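Long-range contacts in proline dehydrogenase (Bradyrhizobium diazoefficiens, PDB 4Q72), which probably oxidises proline to glutamate in two steps, joining an FAD-containing proline dehydrogenase and an NAD-dependent aldehyde dehydrogenase in one chain: residues Gly235-Leu240 with Asn276-Ala281; Ala590-Leu595 with Pro689-Glu694; Gly104-His109 with Glu136-Thr141; Arg648-Phe653 with Phe977-Thr982. The protein carries 1 engineered substitution. All coordinates share one frame; numbering follows the deposited sequence.

Contact 1: residues Gly235-Leu240 with Asn276-Ala281; sequences GISVKL and NFTVDA. With FAD (flavin-adenine dinucleotide), chain C.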
# COMPACT_ATOMS: atom_id res chain seq x y z
N GLY A 235 16.48 -16.07 57.30
CA GLY A 235 17.38 -15.11 56.70
C GLY A 235 16.87 -13.68 56.73
O GLY A 235 15.70 -13.39 57.00
N ILE A 236 17.78 -12.76 56.46
CA ILE A 236 17.41 -11.37 56.30
C ILE A 236 18.07 -10.81 55.05
O ILE A 236 19.23 -11.13 54.76
CB ILE A 236 17.81 -10.54 57.55
CG1 ILE A 236 17.26 -9.12 57.45
CG2 ILE A 236 19.32 -10.53 57.74
CD1 ILE A 236 17.61 -8.27 58.67
N SER A 237 17.32 -9.98 54.33
CA SER A 237 17.80 -9.31 53.13
C SER A 237 18.17 -7.86 53.40
O SER A 237 17.43 -7.13 54.07
CB SER A 237 16.73 -9.35 52.04
OG SER A 237 17.00 -10.38 51.11
N VAL A 238 19.31 -7.46 52.85
CA VAL A 238 19.91 -6.16 53.11
C VAL A 238 20.29 -5.46 51.81
O VAL A 238 20.73 -6.10 50.86
CB VAL A 238 21.11 -6.35 54.05
CG1 VAL A 238 22.17 -5.35 53.78
CG2 VAL A 238 20.63 -6.29 55.53
N LYS A 239 20.09 -4.14 51.76
CA LYS A 239 20.44 -3.35 50.58
C LYS A 239 21.56 -2.35 50.86
O LYS A 239 21.46 -1.53 51.77
CB LYS A 239 19.21 -2.61 50.04
CG LYS A 239 18.31 -3.47 49.16
CD LYS A 239 17.16 -2.64 48.57
CE LYS A 239 16.27 -3.50 47.69
NZ LYS A 239 15.92 -4.82 48.32
N LEU A 240 22.63 -2.43 50.08
CA LEU A 240 23.75 -1.49 50.23
C LEU A 240 23.31 -0.02 50.11
O LEU A 240 23.85 0.83 50.81
CB LEU A 240 24.86 -1.78 49.23
CG LEU A 240 25.43 -3.19 49.39
CD1 LEU A 240 26.60 -3.44 48.48
CD2 LEU A 240 25.82 -3.43 50.84
N ASN A 276 21.05 -16.70 57.87
CA ASN A 276 21.34 -16.41 56.48
C ASN A 276 21.31 -14.89 56.28
O ASN A 276 20.31 -14.24 56.57
CB ASN A 276 20.32 -17.11 55.56
CG ASN A 276 20.60 -16.87 54.05
OD1 ASN A 276 19.68 -16.95 53.21
ND2 ASN A 276 21.85 -16.58 53.71
N PHE A 277 22.40 -14.34 55.77
CA PHE A 277 22.52 -12.90 55.60
C PHE A 277 22.79 -12.56 54.12
O PHE A 277 23.85 -12.86 53.59
CB PHE A 277 23.65 -12.40 56.50
CG PHE A 277 23.81 -10.92 56.50
CD1 PHE A 277 23.01 -10.13 57.31
CD2 PHE A 277 24.77 -10.33 55.69
CE1 PHE A 277 23.16 -8.75 57.33
CE2 PHE A 277 24.94 -8.94 55.70
CZ PHE A 277 24.13 -8.14 56.52
N THR A 278 21.82 -11.93 53.46
CA THR A 278 21.90 -11.75 52.01
C THR A 278 21.94 -10.29 51.56
O THR A 278 21.01 -9.52 51.85
CB THR A 278 20.70 -12.44 51.30
OG1 THR A 278 20.65 -13.82 51.66
CG2 THR A 278 20.83 -12.31 49.80
N VAL A 279 23.01 -9.92 50.86
CA VAL A 279 23.09 -8.62 50.18
C VAL A 279 22.36 -8.63 48.83
O VAL A 279 22.76 -9.33 47.88
CB VAL A 279 24.55 -8.18 49.90
CG1 VAL A 279 24.57 -6.78 49.26
CG2 VAL A 279 25.37 -8.21 51.19
N ASP A 280 21.28 -7.84 48.76
CA ASP A 280 20.45 -7.77 47.56
C ASP A 280 21.24 -7.14 46.43
O ASP A 280 22.20 -6.40 46.66
CB ASP A 280 19.18 -6.94 47.79
CG ASP A 280 18.16 -7.64 48.71
OD1 ASP A 280 18.27 -8.87 48.95
OD2 ASP A 280 17.23 -6.94 49.18
N ALA A 281 20.82 -7.44 45.21
CA ALA A 281 21.41 -6.87 44.01
C ALA A 281 20.50 -5.75 43.52
O ALA A 281 19.27 -5.91 43.47
CB ALA A 281 21.57 -7.92 42.95
PA FAD C . 9.04 -14.31 35.47
O1A FAD C . 7.61 -13.81 35.07
O2A FAD C . 9.52 -15.55 34.95
O5B FAD C . 10.21 -13.50 35.05
C5B FAD C . 10.06 -12.09 34.94
C4B FAD C . 11.42 -11.41 34.83
O4B FAD C . 11.88 -11.43 33.52
C3B FAD C . 11.45 -9.97 35.21
O3B FAD C . 11.52 -9.75 36.58
C2B FAD C . 12.68 -9.48 34.51
O2B FAD C . 13.81 -9.67 35.28
C1B FAD C . 12.73 -10.34 33.30
N9A FAD C . 12.28 -9.70 32.08
C8A FAD C . 11.01 -9.21 31.80
N7A FAD C . 10.98 -8.72 30.55
C5A FAD C . 12.22 -8.87 29.96
C6A FAD C . 12.78 -8.57 28.72
N6A FAD C . 12.00 -7.92 27.72
N1A FAD C . 14.06 -8.87 28.44
C2A FAD C . 14.84 -9.48 29.35
N3A FAD C . 14.32 -9.79 30.57
C4A FAD C . 13.06 -9.51 30.90
N1 FAD C . 15.84 -9.04 41.95
C2 FAD C . 16.90 -8.09 42.02
O2 FAD C . 17.17 -7.36 40.90
N3 FAD C . 17.64 -7.97 43.19
C4 FAD C . 17.32 -8.74 44.30
O4 FAD C . 18.06 -8.64 45.44
C4X FAD C . 16.17 -9.68 44.29
N5 FAD C . 15.77 -10.42 45.39
C5X FAD C . 14.69 -11.28 45.30
C6 FAD C . 14.30 -12.03 46.44
C7 FAD C . 13.21 -12.90 46.34
C7M FAD C . 12.80 -13.70 47.56
C8 FAD C . 12.51 -13.04 45.14
C8M FAD C . 11.33 -13.96 45.01
C9 FAD C . 12.89 -12.30 44.01
C9A FAD C . 13.97 -11.41 44.09
N10 FAD C . 14.36 -10.63 42.94
C10 FAD C . 15.46 -9.78 43.05
C1' FAD C . 13.67 -10.81 41.62
C2' FAD C . 12.53 -9.88 41.30
O2' FAD C . 12.00 -9.38 42.47
C3' FAD C . 11.45 -10.69 40.57
O3' FAD C . 10.76 -11.39 41.52
C4' FAD C . 11.94 -11.71 39.55
O4' FAD C . 12.79 -11.12 38.63
C5' FAD C . 10.78 -12.42 38.83
O5' FAD C . 11.28 -13.58 38.17
P FAD C . 10.45 -14.93 37.91
O1P FAD C . 11.24 -16.24 37.59
O2P FAD C . 9.57 -14.94 39.23
O3P FAD C . 9.21 -14.44 36.96
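The carboxylate of Asp280 is gripped at both oxygens. OD1 takes a hydrogen bond from Ser237 OG (2.9 Å) on its syn lone pair, and the same oxygen forms a salt bridge with Arg341, which also bonds the serine hydroxyl. OD2 is met on its anti side by Lys239 NZ at 2.6 Å, 22° out of the carboxylate plane. The lysine runs straight as far as CE and bends only at its last torsion (chi4 45°), which turns the ammonium onto this oxygen. Behind these groups lie two neighbouring parallel strands of the proline dehydrogenase beta-alpha barrel, joined by helix 252-271 in a beta-alpha-beta unit. Four backbone bonds link them, from Ile236 N to Asn276 O through to Asp280 N to Val238 O (2.8 Å). Phe277, packed under helix 252-271, has CD1 3.7 Å from Ile236 CG2; separately, against helix 287-298, Leu240 CG meets Val279 CG1. The flavin meets the chain just beyond strand 276-279: Ala281 N donates to FAD O4 (3.0 Å), and FAD N3 donates to Ala281 O (2.6 Å). Held at both oxygens, the Asp280 carboxylate is fixed in rotation right beside this flavin-binding backbone, and the lysine and arginine would probably favour its ionised form.

Contact 2: residues Ala590-Leu595 with Pro689-Glu694; sequences AHFIAL and PRIARE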
# COMPACT_ATOMS: atom_id res chain seq x y z
N ALA A 590 37.50 14.43 24.81
CA ALA A 590 38.36 14.58 25.97
C ALA A 590 38.95 16.01 26.05
O ALA A 590 39.01 16.61 27.13
CB ALA A 590 39.45 13.50 25.99
N HIS A 591 39.36 16.53 24.90
CA HIS A 591 39.88 17.89 24.80
C HIS A 591 38.81 18.90 25.22
O HIS A 591 39.08 19.80 26.01
CB HIS A 591 40.37 18.17 23.37
CG HIS A 591 40.83 19.57 23.14
ND1 HIS A 591 42.04 20.05 23.59
CD2 HIS A 591 40.24 20.60 22.47
CE1 HIS A 591 42.17 21.32 23.23
NE2 HIS A 591 41.10 21.67 22.55
N PHE A 592 37.60 18.74 24.72
CA PHE A 592 36.55 19.70 25.06
C PHE A 592 36.05 19.56 26.50
O PHE A 592 35.75 20.56 27.15
CB PHE A 592 35.41 19.65 24.04
CG PHE A 592 35.77 20.29 22.72
CD1 PHE A 592 36.32 19.53 21.69
CD2 PHE A 592 35.60 21.65 22.52
CE1 PHE A 592 36.68 20.11 20.48
CE2 PHE A 592 35.96 22.25 21.31
CZ PHE A 592 36.51 21.48 20.29
N ILE A 593 35.98 18.33 26.99
CA ILE A 593 35.61 18.10 28.38
C ILE A 593 36.65 18.71 29.32
O ILE A 593 36.29 19.32 30.34
CB ILE A 593 35.42 16.59 28.68
CG1 ILE A 593 34.15 16.09 28.00
CG2 ILE A 593 35.34 16.34 30.19
CD1 ILE A 593 34.08 14.59 27.88
N ALA A 594 37.93 18.57 28.99
CA ALA A 594 38.99 19.17 29.80
C ALA A 594 38.83 20.68 29.87
O ALA A 594 39.04 21.28 30.92
CB ALA A 594 40.39 18.83 29.23
N LEU A 595 38.43 21.28 28.76
CA LEU A 595 38.23 22.73 28.71
C LEU A 595 37.02 23.13 29.54
O LEU A 595 37.06 24.13 30.26
CB LEU A 595 38.03 23.19 27.27
CG LEU A 595 39.32 23.44 26.49
CD1 LEU A 595 39.03 23.60 25.01
CD2 LEU A 595 39.99 24.67 27.06
N PRO A 689 36.22 32.57 26.69
CA PRO A 689 36.55 32.69 25.27
C PRO A 689 37.37 31.52 24.71
O PRO A 689 37.28 31.26 23.51
CB PRO A 689 37.38 33.99 25.22
CG PRO A 689 38.04 34.05 26.54
CD PRO A 689 37.02 33.50 27.52
N ARG A 690 38.15 30.83 25.54
CA ARG A 690 39.00 29.76 25.02
C ARG A 690 38.19 28.62 24.40
O ARG A 690 38.52 28.14 23.31
CB ARG A 690 39.95 29.23 26.09
N ILE A 691 37.11 28.20 25.06
CA ILE A 691 36.29 27.14 24.52
C ILE A 691 35.60 27.61 23.24
O ILE A 691 35.43 26.84 22.29
CB ILE A 691 35.26 26.56 25.55
CG1 ILE A 691 34.47 25.40 24.95
CG2 ILE A 691 34.27 27.59 26.02
CD1 ILE A 691 35.19 24.08 24.98
N ALA A 692 35.22 28.89 23.21
CA ALA A 692 34.55 29.43 22.04
C ALA A 692 35.52 29.43 20.86
O ALA A 692 35.14 29.06 19.75
CB ALA A 692 34.02 30.83 22.30
N ARG A 693 36.77 29.81 21.12
CA ARG A 693 37.78 29.82 20.06
C ARG A 693 38.07 28.41 19.54
O ARG A 693 38.24 28.21 18.34
CB ARG A 693 39.07 30.53 20.50
CG ARG A 693 40.11 30.64 19.38
CD ARG A 693 41.19 31.69 19.64
NE ARG A 693 42.14 31.23 20.65
CZ ARG A 693 43.24 31.88 21.00
NH1 ARG A 693 43.55 33.03 20.42
NH2 ARG A 693 44.04 31.38 21.93
N GLU A 694 38.10 27.42 20.44
CA GLU A 694 38.28 26.04 19.99
C GLU A 694 37.08 25.55 19.17
O GLU A 694 37.23 24.79 18.21
CB GLU A 694 38.54 25.11 21.17
CG GLU A 694 39.86 25.36 21.88
CD GLU A 694 41.05 24.80 21.11
OE1 GLU A 694 40.85 23.96 20.21
OE2 GLU A 694 42.19 25.19 21.42
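Apolar packing carries most of this contact, and Ile691 CD1 is at its middle. That methyl meets the edge of the Phe592 ring at CD2, 3.5 Å away and near the ring plane, while Leu595 CB comes within 3.8 Å of it. Ile691 gets there because CG1 stands anti to the backbone N (chi1 -177°), which sends CD1 across to the other helix. Leu595 CD1 also rests on the aliphatic part of Glu694, 3.7 Å from CG, and Phe592 CE2 approaches Glu694 CB at 3.9 Å. The glutamate thus lends its methylene groups to the apolar patch before its carboxylate turns off.

The polar side is one weak hydrogen bond, from His591 NE2 to Glu694 OE1 at 3.3 Å. The oxygen sits at the imidazole edge, and the ring and carboxylate planes are 72° apart. On the far side of the imidazole, ND1 has a weak bond to Glu537.

The two helices, 589-598 and 689-702, run nearly antiparallel in the aldehyde dehydrogenase part, their axes 10.6 Å apart over these turns. Glu599, just past the first helix, accepts bonds from the backbone N of Arg690 and of Ile691. Between the two segments the histidine-glutamate bond is long and weak, and the apolar contacts of Ile691 with Phe592 and Leu595 make up most of the grip.

Contact 3: residues Gly104-His109 with Glu136-Thr141; sequences GDFIHH and ETPDGT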
# COMPACT_ATOMS: atom_id res chain seq x y z
N GLY A 104 -17.14 11.05 47.56
CA GLY A 104 -16.52 12.33 47.26
C GLY A 104 -15.20 12.43 47.99
O GLY A 104 -14.68 11.40 48.42
N ASP A 105 -14.68 13.65 48.13
CA ASP A 105 -13.37 13.85 48.73
C ASP A 105 -12.32 12.92 48.15
O ASP A 105 -11.51 12.35 48.89
CB ASP A 105 -13.46 13.66 50.25
CG ASP A 105 -13.90 14.91 50.96
OD1 ASP A 105 -13.87 15.98 50.31
OD2 ASP A 105 -14.29 14.84 52.15
N PHE A 106 -12.37 12.72 46.84
CA PHE A 106 -11.55 11.71 46.22
C PHE A 106 -10.06 12.04 46.38
O PHE A 106 -9.27 11.19 46.85
CB PHE A 106 -11.93 11.53 44.74
CG PHE A 106 -13.40 11.29 44.50
CD1 PHE A 106 -13.98 10.08 44.85
CD2 PHE A 106 -14.19 12.26 43.90
CE1 PHE A 106 -15.34 9.86 44.62
CE2 PHE A 106 -15.54 12.05 43.67
CZ PHE A 106 -16.11 10.85 44.03
N ILE A 107 -9.68 13.27 46.02
CA ILE A 107 -8.29 13.71 46.07
C ILE A 107 -7.81 13.79 47.53
O ILE A 107 -6.72 13.31 47.87
CB ILE A 107 -8.08 15.02 45.26
CG1 ILE A 107 -8.15 14.71 43.76
CG2 ILE A 107 -6.75 15.71 45.61
CD1 ILE A 107 -8.30 15.93 42.83
N HIS A 108 -8.66 14.34 48.40
CA HIS A 108 -8.39 14.41 49.84
C HIS A 108 -8.05 13.03 50.43
O HIS A 108 -7.04 12.88 51.11
CB HIS A 108 -9.61 15.02 50.55
CG HIS A 108 -9.43 15.20 52.02
ND1 HIS A 108 -8.71 16.24 52.56
CD2 HIS A 108 -9.93 14.51 53.08
CE1 HIS A 108 -8.76 16.18 53.88
NE2 HIS A 108 -9.49 15.13 54.22
N HIS A 109 -8.86 12.02 50.11
CA HIS A 109 -8.60 10.67 50.60
C HIS A 109 -7.30 10.11 50.07
O HIS A 109 -6.57 9.45 50.80
CB HIS A 109 -9.73 9.71 50.21
CG HIS A 109 -11.03 10.04 50.86
ND1 HIS A 109 -12.23 9.54 50.41
CD2 HIS A 109 -11.32 10.84 51.91
CE1 HIS A 109 -13.21 10.01 51.16
NE2 HIS A 109 -12.68 10.81 52.07
N GLU A 136 -20.26 15.61 43.52
CA GLU A 136 -18.88 16.05 43.33
C GLU A 136 -18.28 15.43 42.07
O GLU A 136 -18.38 14.23 41.85
CB GLU A 136 -18.02 15.70 44.55
CG GLU A 136 -16.58 16.20 44.43
CD GLU A 136 -15.68 15.82 45.60
OE1 GLU A 136 -16.14 15.85 46.77
OE2 GLU A 136 -14.50 15.48 45.34
N THR A 137 -17.70 16.27 41.22
CA THR A 137 -16.96 15.80 40.05
C THR A 137 -15.89 14.78 40.46
O THR A 137 -15.03 15.07 41.30
CB THR A 137 -16.30 16.97 39.29
OG1 THR A 137 -17.31 17.74 38.63
CG2 THR A 137 -15.30 16.45 38.25
N PRO A 138 -15.96 13.57 39.90
CA PRO A 138 -15.03 12.52 40.30
C PRO A 138 -13.63 12.68 39.70
O PRO A 138 -13.37 12.31 38.56
CB PRO A 138 -15.70 11.24 39.77
CG PRO A 138 -17.15 11.61 39.62
CD PRO A 138 -17.13 13.04 39.19
N ASP A 139 -12.72 13.24 40.50
CA ASP A 139 -11.34 13.38 40.05
C ASP A 139 -10.39 12.60 40.94
O ASP A 139 -10.81 11.94 41.89
CB ASP A 139 -10.90 14.85 39.95
CG ASP A 139 -11.37 15.69 41.12
OD1 ASP A 139 -11.73 15.13 42.19
OD2 ASP A 139 -11.36 16.93 40.96
N GLY A 140 -9.11 12.67 40.60
CA GLY A 140 -8.11 11.92 41.33
C GLY A 140 -8.10 10.50 40.82
O GLY A 140 -8.92 10.12 39.99
N THR A 141 -7.16 9.71 41.32
CA THR A 141 -7.06 8.31 40.94
C THR A 141 -8.28 7.54 41.40
O THR A 141 -8.76 6.66 40.70
CB THR A 141 -5.83 7.71 41.60
OG1 THR A 141 -4.75 8.62 41.43
CG2 THR A 141 -5.48 6.33 40.99
O HOH W 1 -11.85 15.37 44.86
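Phe106 lays its ring against the backbone of the Glu136-Asp139 loop, with CE2 3.4 Å from Pro138 CA and obliquely placed to it. Its CB comes within 3.1 Å of Asp139 O, and Thr137 O lies near the ring plane at the edge. One face is covered from within its own segment, by Gly104 CA, offset toward the rim. The ring is directed into this slot by CG lying anti to the carbonyl carbon (chi1 -52°). Replacing the ring by an alanine here would probably open a gap between the Pro138 backbone and Gly104, leaving the loop freer to shift.

The polar contacts run beside the ring. Asp105 N donates to Glu136 OE1 at 3.0 Å, 31° out of the carboxylate plane, though Glu136 is poorly ordered. Asp105 itself is paired through OD1 with Arg130. A water ties the segments together: it accepts from Ile107 N and donates to Glu136 OE2 and to Asp139 OD1, each acceptor 2.7 Å from the water oxygen. Next to it, Ile107 CD1 presses on Asp139 CG at 3.5 Å, and its CG1 sits 3.7 Å from Gly140 CA.

The contact joins the start of helix 106-116 to the loop leading into helix 140-149, in the region of the DNA-binding family domain. Thr141 packs against helix 71-85, while Ile107 touches Ile924 and Gly140 N bonds Asp926, both from the aldehyde dehydrogenase part of the same chain.

Contact 4: residues Arg648-Phe653 with Phe977-Thr982; sequences RGRGVF and FATEQT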
# COMPACT_ATOMS: atom_id res chain seq x y z
N ARG A 648 15.48 31.82 2.75
CA ARG A 648 16.83 32.26 2.44
C ARG A 648 17.47 32.83 3.68
O ARG A 648 16.77 33.28 4.60
CB ARG A 648 16.77 33.32 1.32
CG ARG A 648 16.16 32.84 0.02
CD ARG A 648 16.04 33.99 -1.00
NE ARG A 648 17.33 34.60 -1.32
CZ ARG A 648 17.75 34.91 -2.55
NH1 ARG A 648 18.95 35.47 -2.69
NH2 ARG A 648 17.00 34.66 -3.62
N GLY A 649 18.79 32.82 3.73
CA GLY A 649 19.52 33.50 4.78
C GLY A 649 19.07 34.95 4.90
O GLY A 649 18.53 35.50 3.96
N ARG A 650 19.24 35.54 6.07
CA ARG A 650 18.82 36.93 6.29
C ARG A 650 19.95 37.91 6.07
O ARG A 650 19.71 39.03 5.59
CB ARG A 650 18.26 37.13 7.71
CG ARG A 650 16.87 36.57 7.94
CD ARG A 650 16.32 36.98 9.32
NE ARG A 650 14.87 36.84 9.36
CZ ARG A 650 14.02 37.81 9.04
NH1 ARG A 650 14.48 39.01 8.69
NH2 ARG A 650 12.72 37.60 9.09
N GLY A 651 21.16 37.51 6.44
CA GLY A 651 22.33 38.39 6.41
C GLY A 651 23.39 37.98 7.43
O GLY A 651 23.72 36.79 7.56
N VAL A 652 23.93 38.97 8.14
CA VAL A 652 24.88 38.70 9.22
C VAL A 652 24.15 38.58 10.54
O VAL A 652 23.50 39.52 10.99
CB VAL A 652 25.91 39.83 9.39
CG1 VAL A 652 26.83 39.53 10.59
CG2 VAL A 652 26.72 40.00 8.13
N PHE A 653 24.26 37.41 11.17
CA PHE A 653 23.74 37.27 12.54
C PHE A 653 24.82 37.52 13.56
O PHE A 653 25.99 37.15 13.35
CB PHE A 653 23.12 35.89 12.76
CG PHE A 653 21.63 35.92 12.81
CD1 PHE A 653 20.97 36.02 14.04
CD2 PHE A 653 20.88 35.89 11.64
CE1 PHE A 653 19.59 36.06 14.09
CE2 PHE A 653 19.50 35.93 11.67
CZ PHE A 653 18.84 36.01 12.90
N PHE A 977 15.57 32.25 11.70
CA PHE A 977 16.85 32.78 11.25
C PHE A 977 16.85 33.08 9.76
O PHE A 977 17.86 33.53 9.20
CB PHE A 977 17.99 31.79 11.52
CG PHE A 977 18.35 31.64 12.98
CD1 PHE A 977 17.68 30.72 13.79
CD2 PHE A 977 19.38 32.40 13.54
CE1 PHE A 977 18.03 30.56 15.13
CE2 PHE A 977 19.72 32.26 14.90
CZ PHE A 977 19.04 31.33 15.68
N ALA A 978 15.72 32.83 9.10
CA ALA A 978 15.66 32.89 7.65
C ALA A 978 14.54 33.80 7.22
O ALA A 978 13.71 34.19 8.03
CB ALA A 978 15.47 31.50 7.05
N THR A 979 14.51 34.14 5.93
CA THR A 979 13.40 34.92 5.46
C THR A 979 12.75 34.17 4.30
O THR A 979 13.41 33.42 3.61
CB THR A 979 13.83 36.37 5.08
OG1 THR A 979 12.68 37.18 4.88
CG2 THR A 979 14.73 36.38 3.86
N GLU A 980 11.44 34.37 4.13
CA GLU A 980 10.71 33.70 3.06
C GLU A 980 10.77 34.47 1.73
O GLU A 980 10.81 35.70 1.70
CB GLU A 980 9.24 33.52 3.45
CG GLU A 980 8.97 32.72 4.70
CD GLU A 980 7.60 33.01 5.27
OE1 GLU A 980 6.62 32.36 4.86
OE2 GLU A 980 7.49 33.95 6.09
N GLN A 981 10.74 33.73 0.64
CA GLN A 981 10.62 34.34 -0.69
C GLN A 981 9.69 33.49 -1.54
O GLN A 981 9.82 32.26 -1.59
CB GLN A 981 11.99 34.50 -1.34
CG GLN A 981 11.95 34.89 -2.81
CD GLN A 981 13.32 35.21 -3.36
OE1 GLN A 981 14.05 34.32 -3.81
NE2 GLN A 981 13.69 36.49 -3.32
N THR A 982 8.70 34.15 -2.14
CA THR A 982 7.76 33.49 -3.03
C THR A 982 8.10 33.90 -4.48
O THR A 982 8.20 35.09 -4.80
CB THR A 982 6.32 33.89 -2.67
OG1 THR A 982 6.07 33.56 -1.30
CG2 THR A 982 5.30 33.16 -3.55
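The Phe653 ring carries Phe977 CD2 over the centre of one face, 3.6 Å above its plane; the two rings meet obliquely, their planes 48° apart. The Arg650 guanidinium has Thr979 CB centred over one face, while Arg648 receives Gln981 OE1 near its guanidinium edge. These groups flank a short antiparallel pairing in the mixed sheet of the aldehyde dehydrogenase part, strand 641-656 against strand 978-986. Arg648 and Thr979 form a hydrogen-bonded pair, N to O both ways at 2.8 Å. Arg650, its chain extended from CG to NE, gives only a weak bond to Ala978 O, and its NH2 goes to Thr964 of the second subunit.

Strand 978-986 also meets the second subunit: Thr982 pairs in parallel with a strand there, so the sheet continues across. Arg648 NH1 and NH2 bond Asp933 O and Ile932 O of that chain, and Gln981 NE2 bonds its Val937 O. A leucine in place of Arg648 would probably leave those two arginine-bound carbonyls and Gln981 OE1 without a mate. The bend at chi3 (59°) brings the guanidinium edge to the glutamine amide, where Arg648 NH2 reaches Gln981 OE1 at 3.0 Å, tilted 26° from the amide's carbonyl plane.

Overall arrangement
Along the chain the order is contact 3, contact 1, then the interleaved pair 2 and 4, whose segments alternate within the aldehyde dehydrogenase part. Contact 3 belongs to the DNA-binding part and contact 1 to the proline dehydrogenase barrel beside the flavin; their centres lie 40 Å apart. The centres of contacts 1 and 4 lie 64 Å apart, on opposite sides of the chain's centre, and no two contacts touch. Contacts 2 and 4 have their nearest atoms about 14 Å apart: helix 689-702 follows strand 679-683, which pairs with strand 641-656 of contact 4. The four therefore sample the separate parts of a bifunctional enzyme, and contact 4 also reaches the neighbouring subunit.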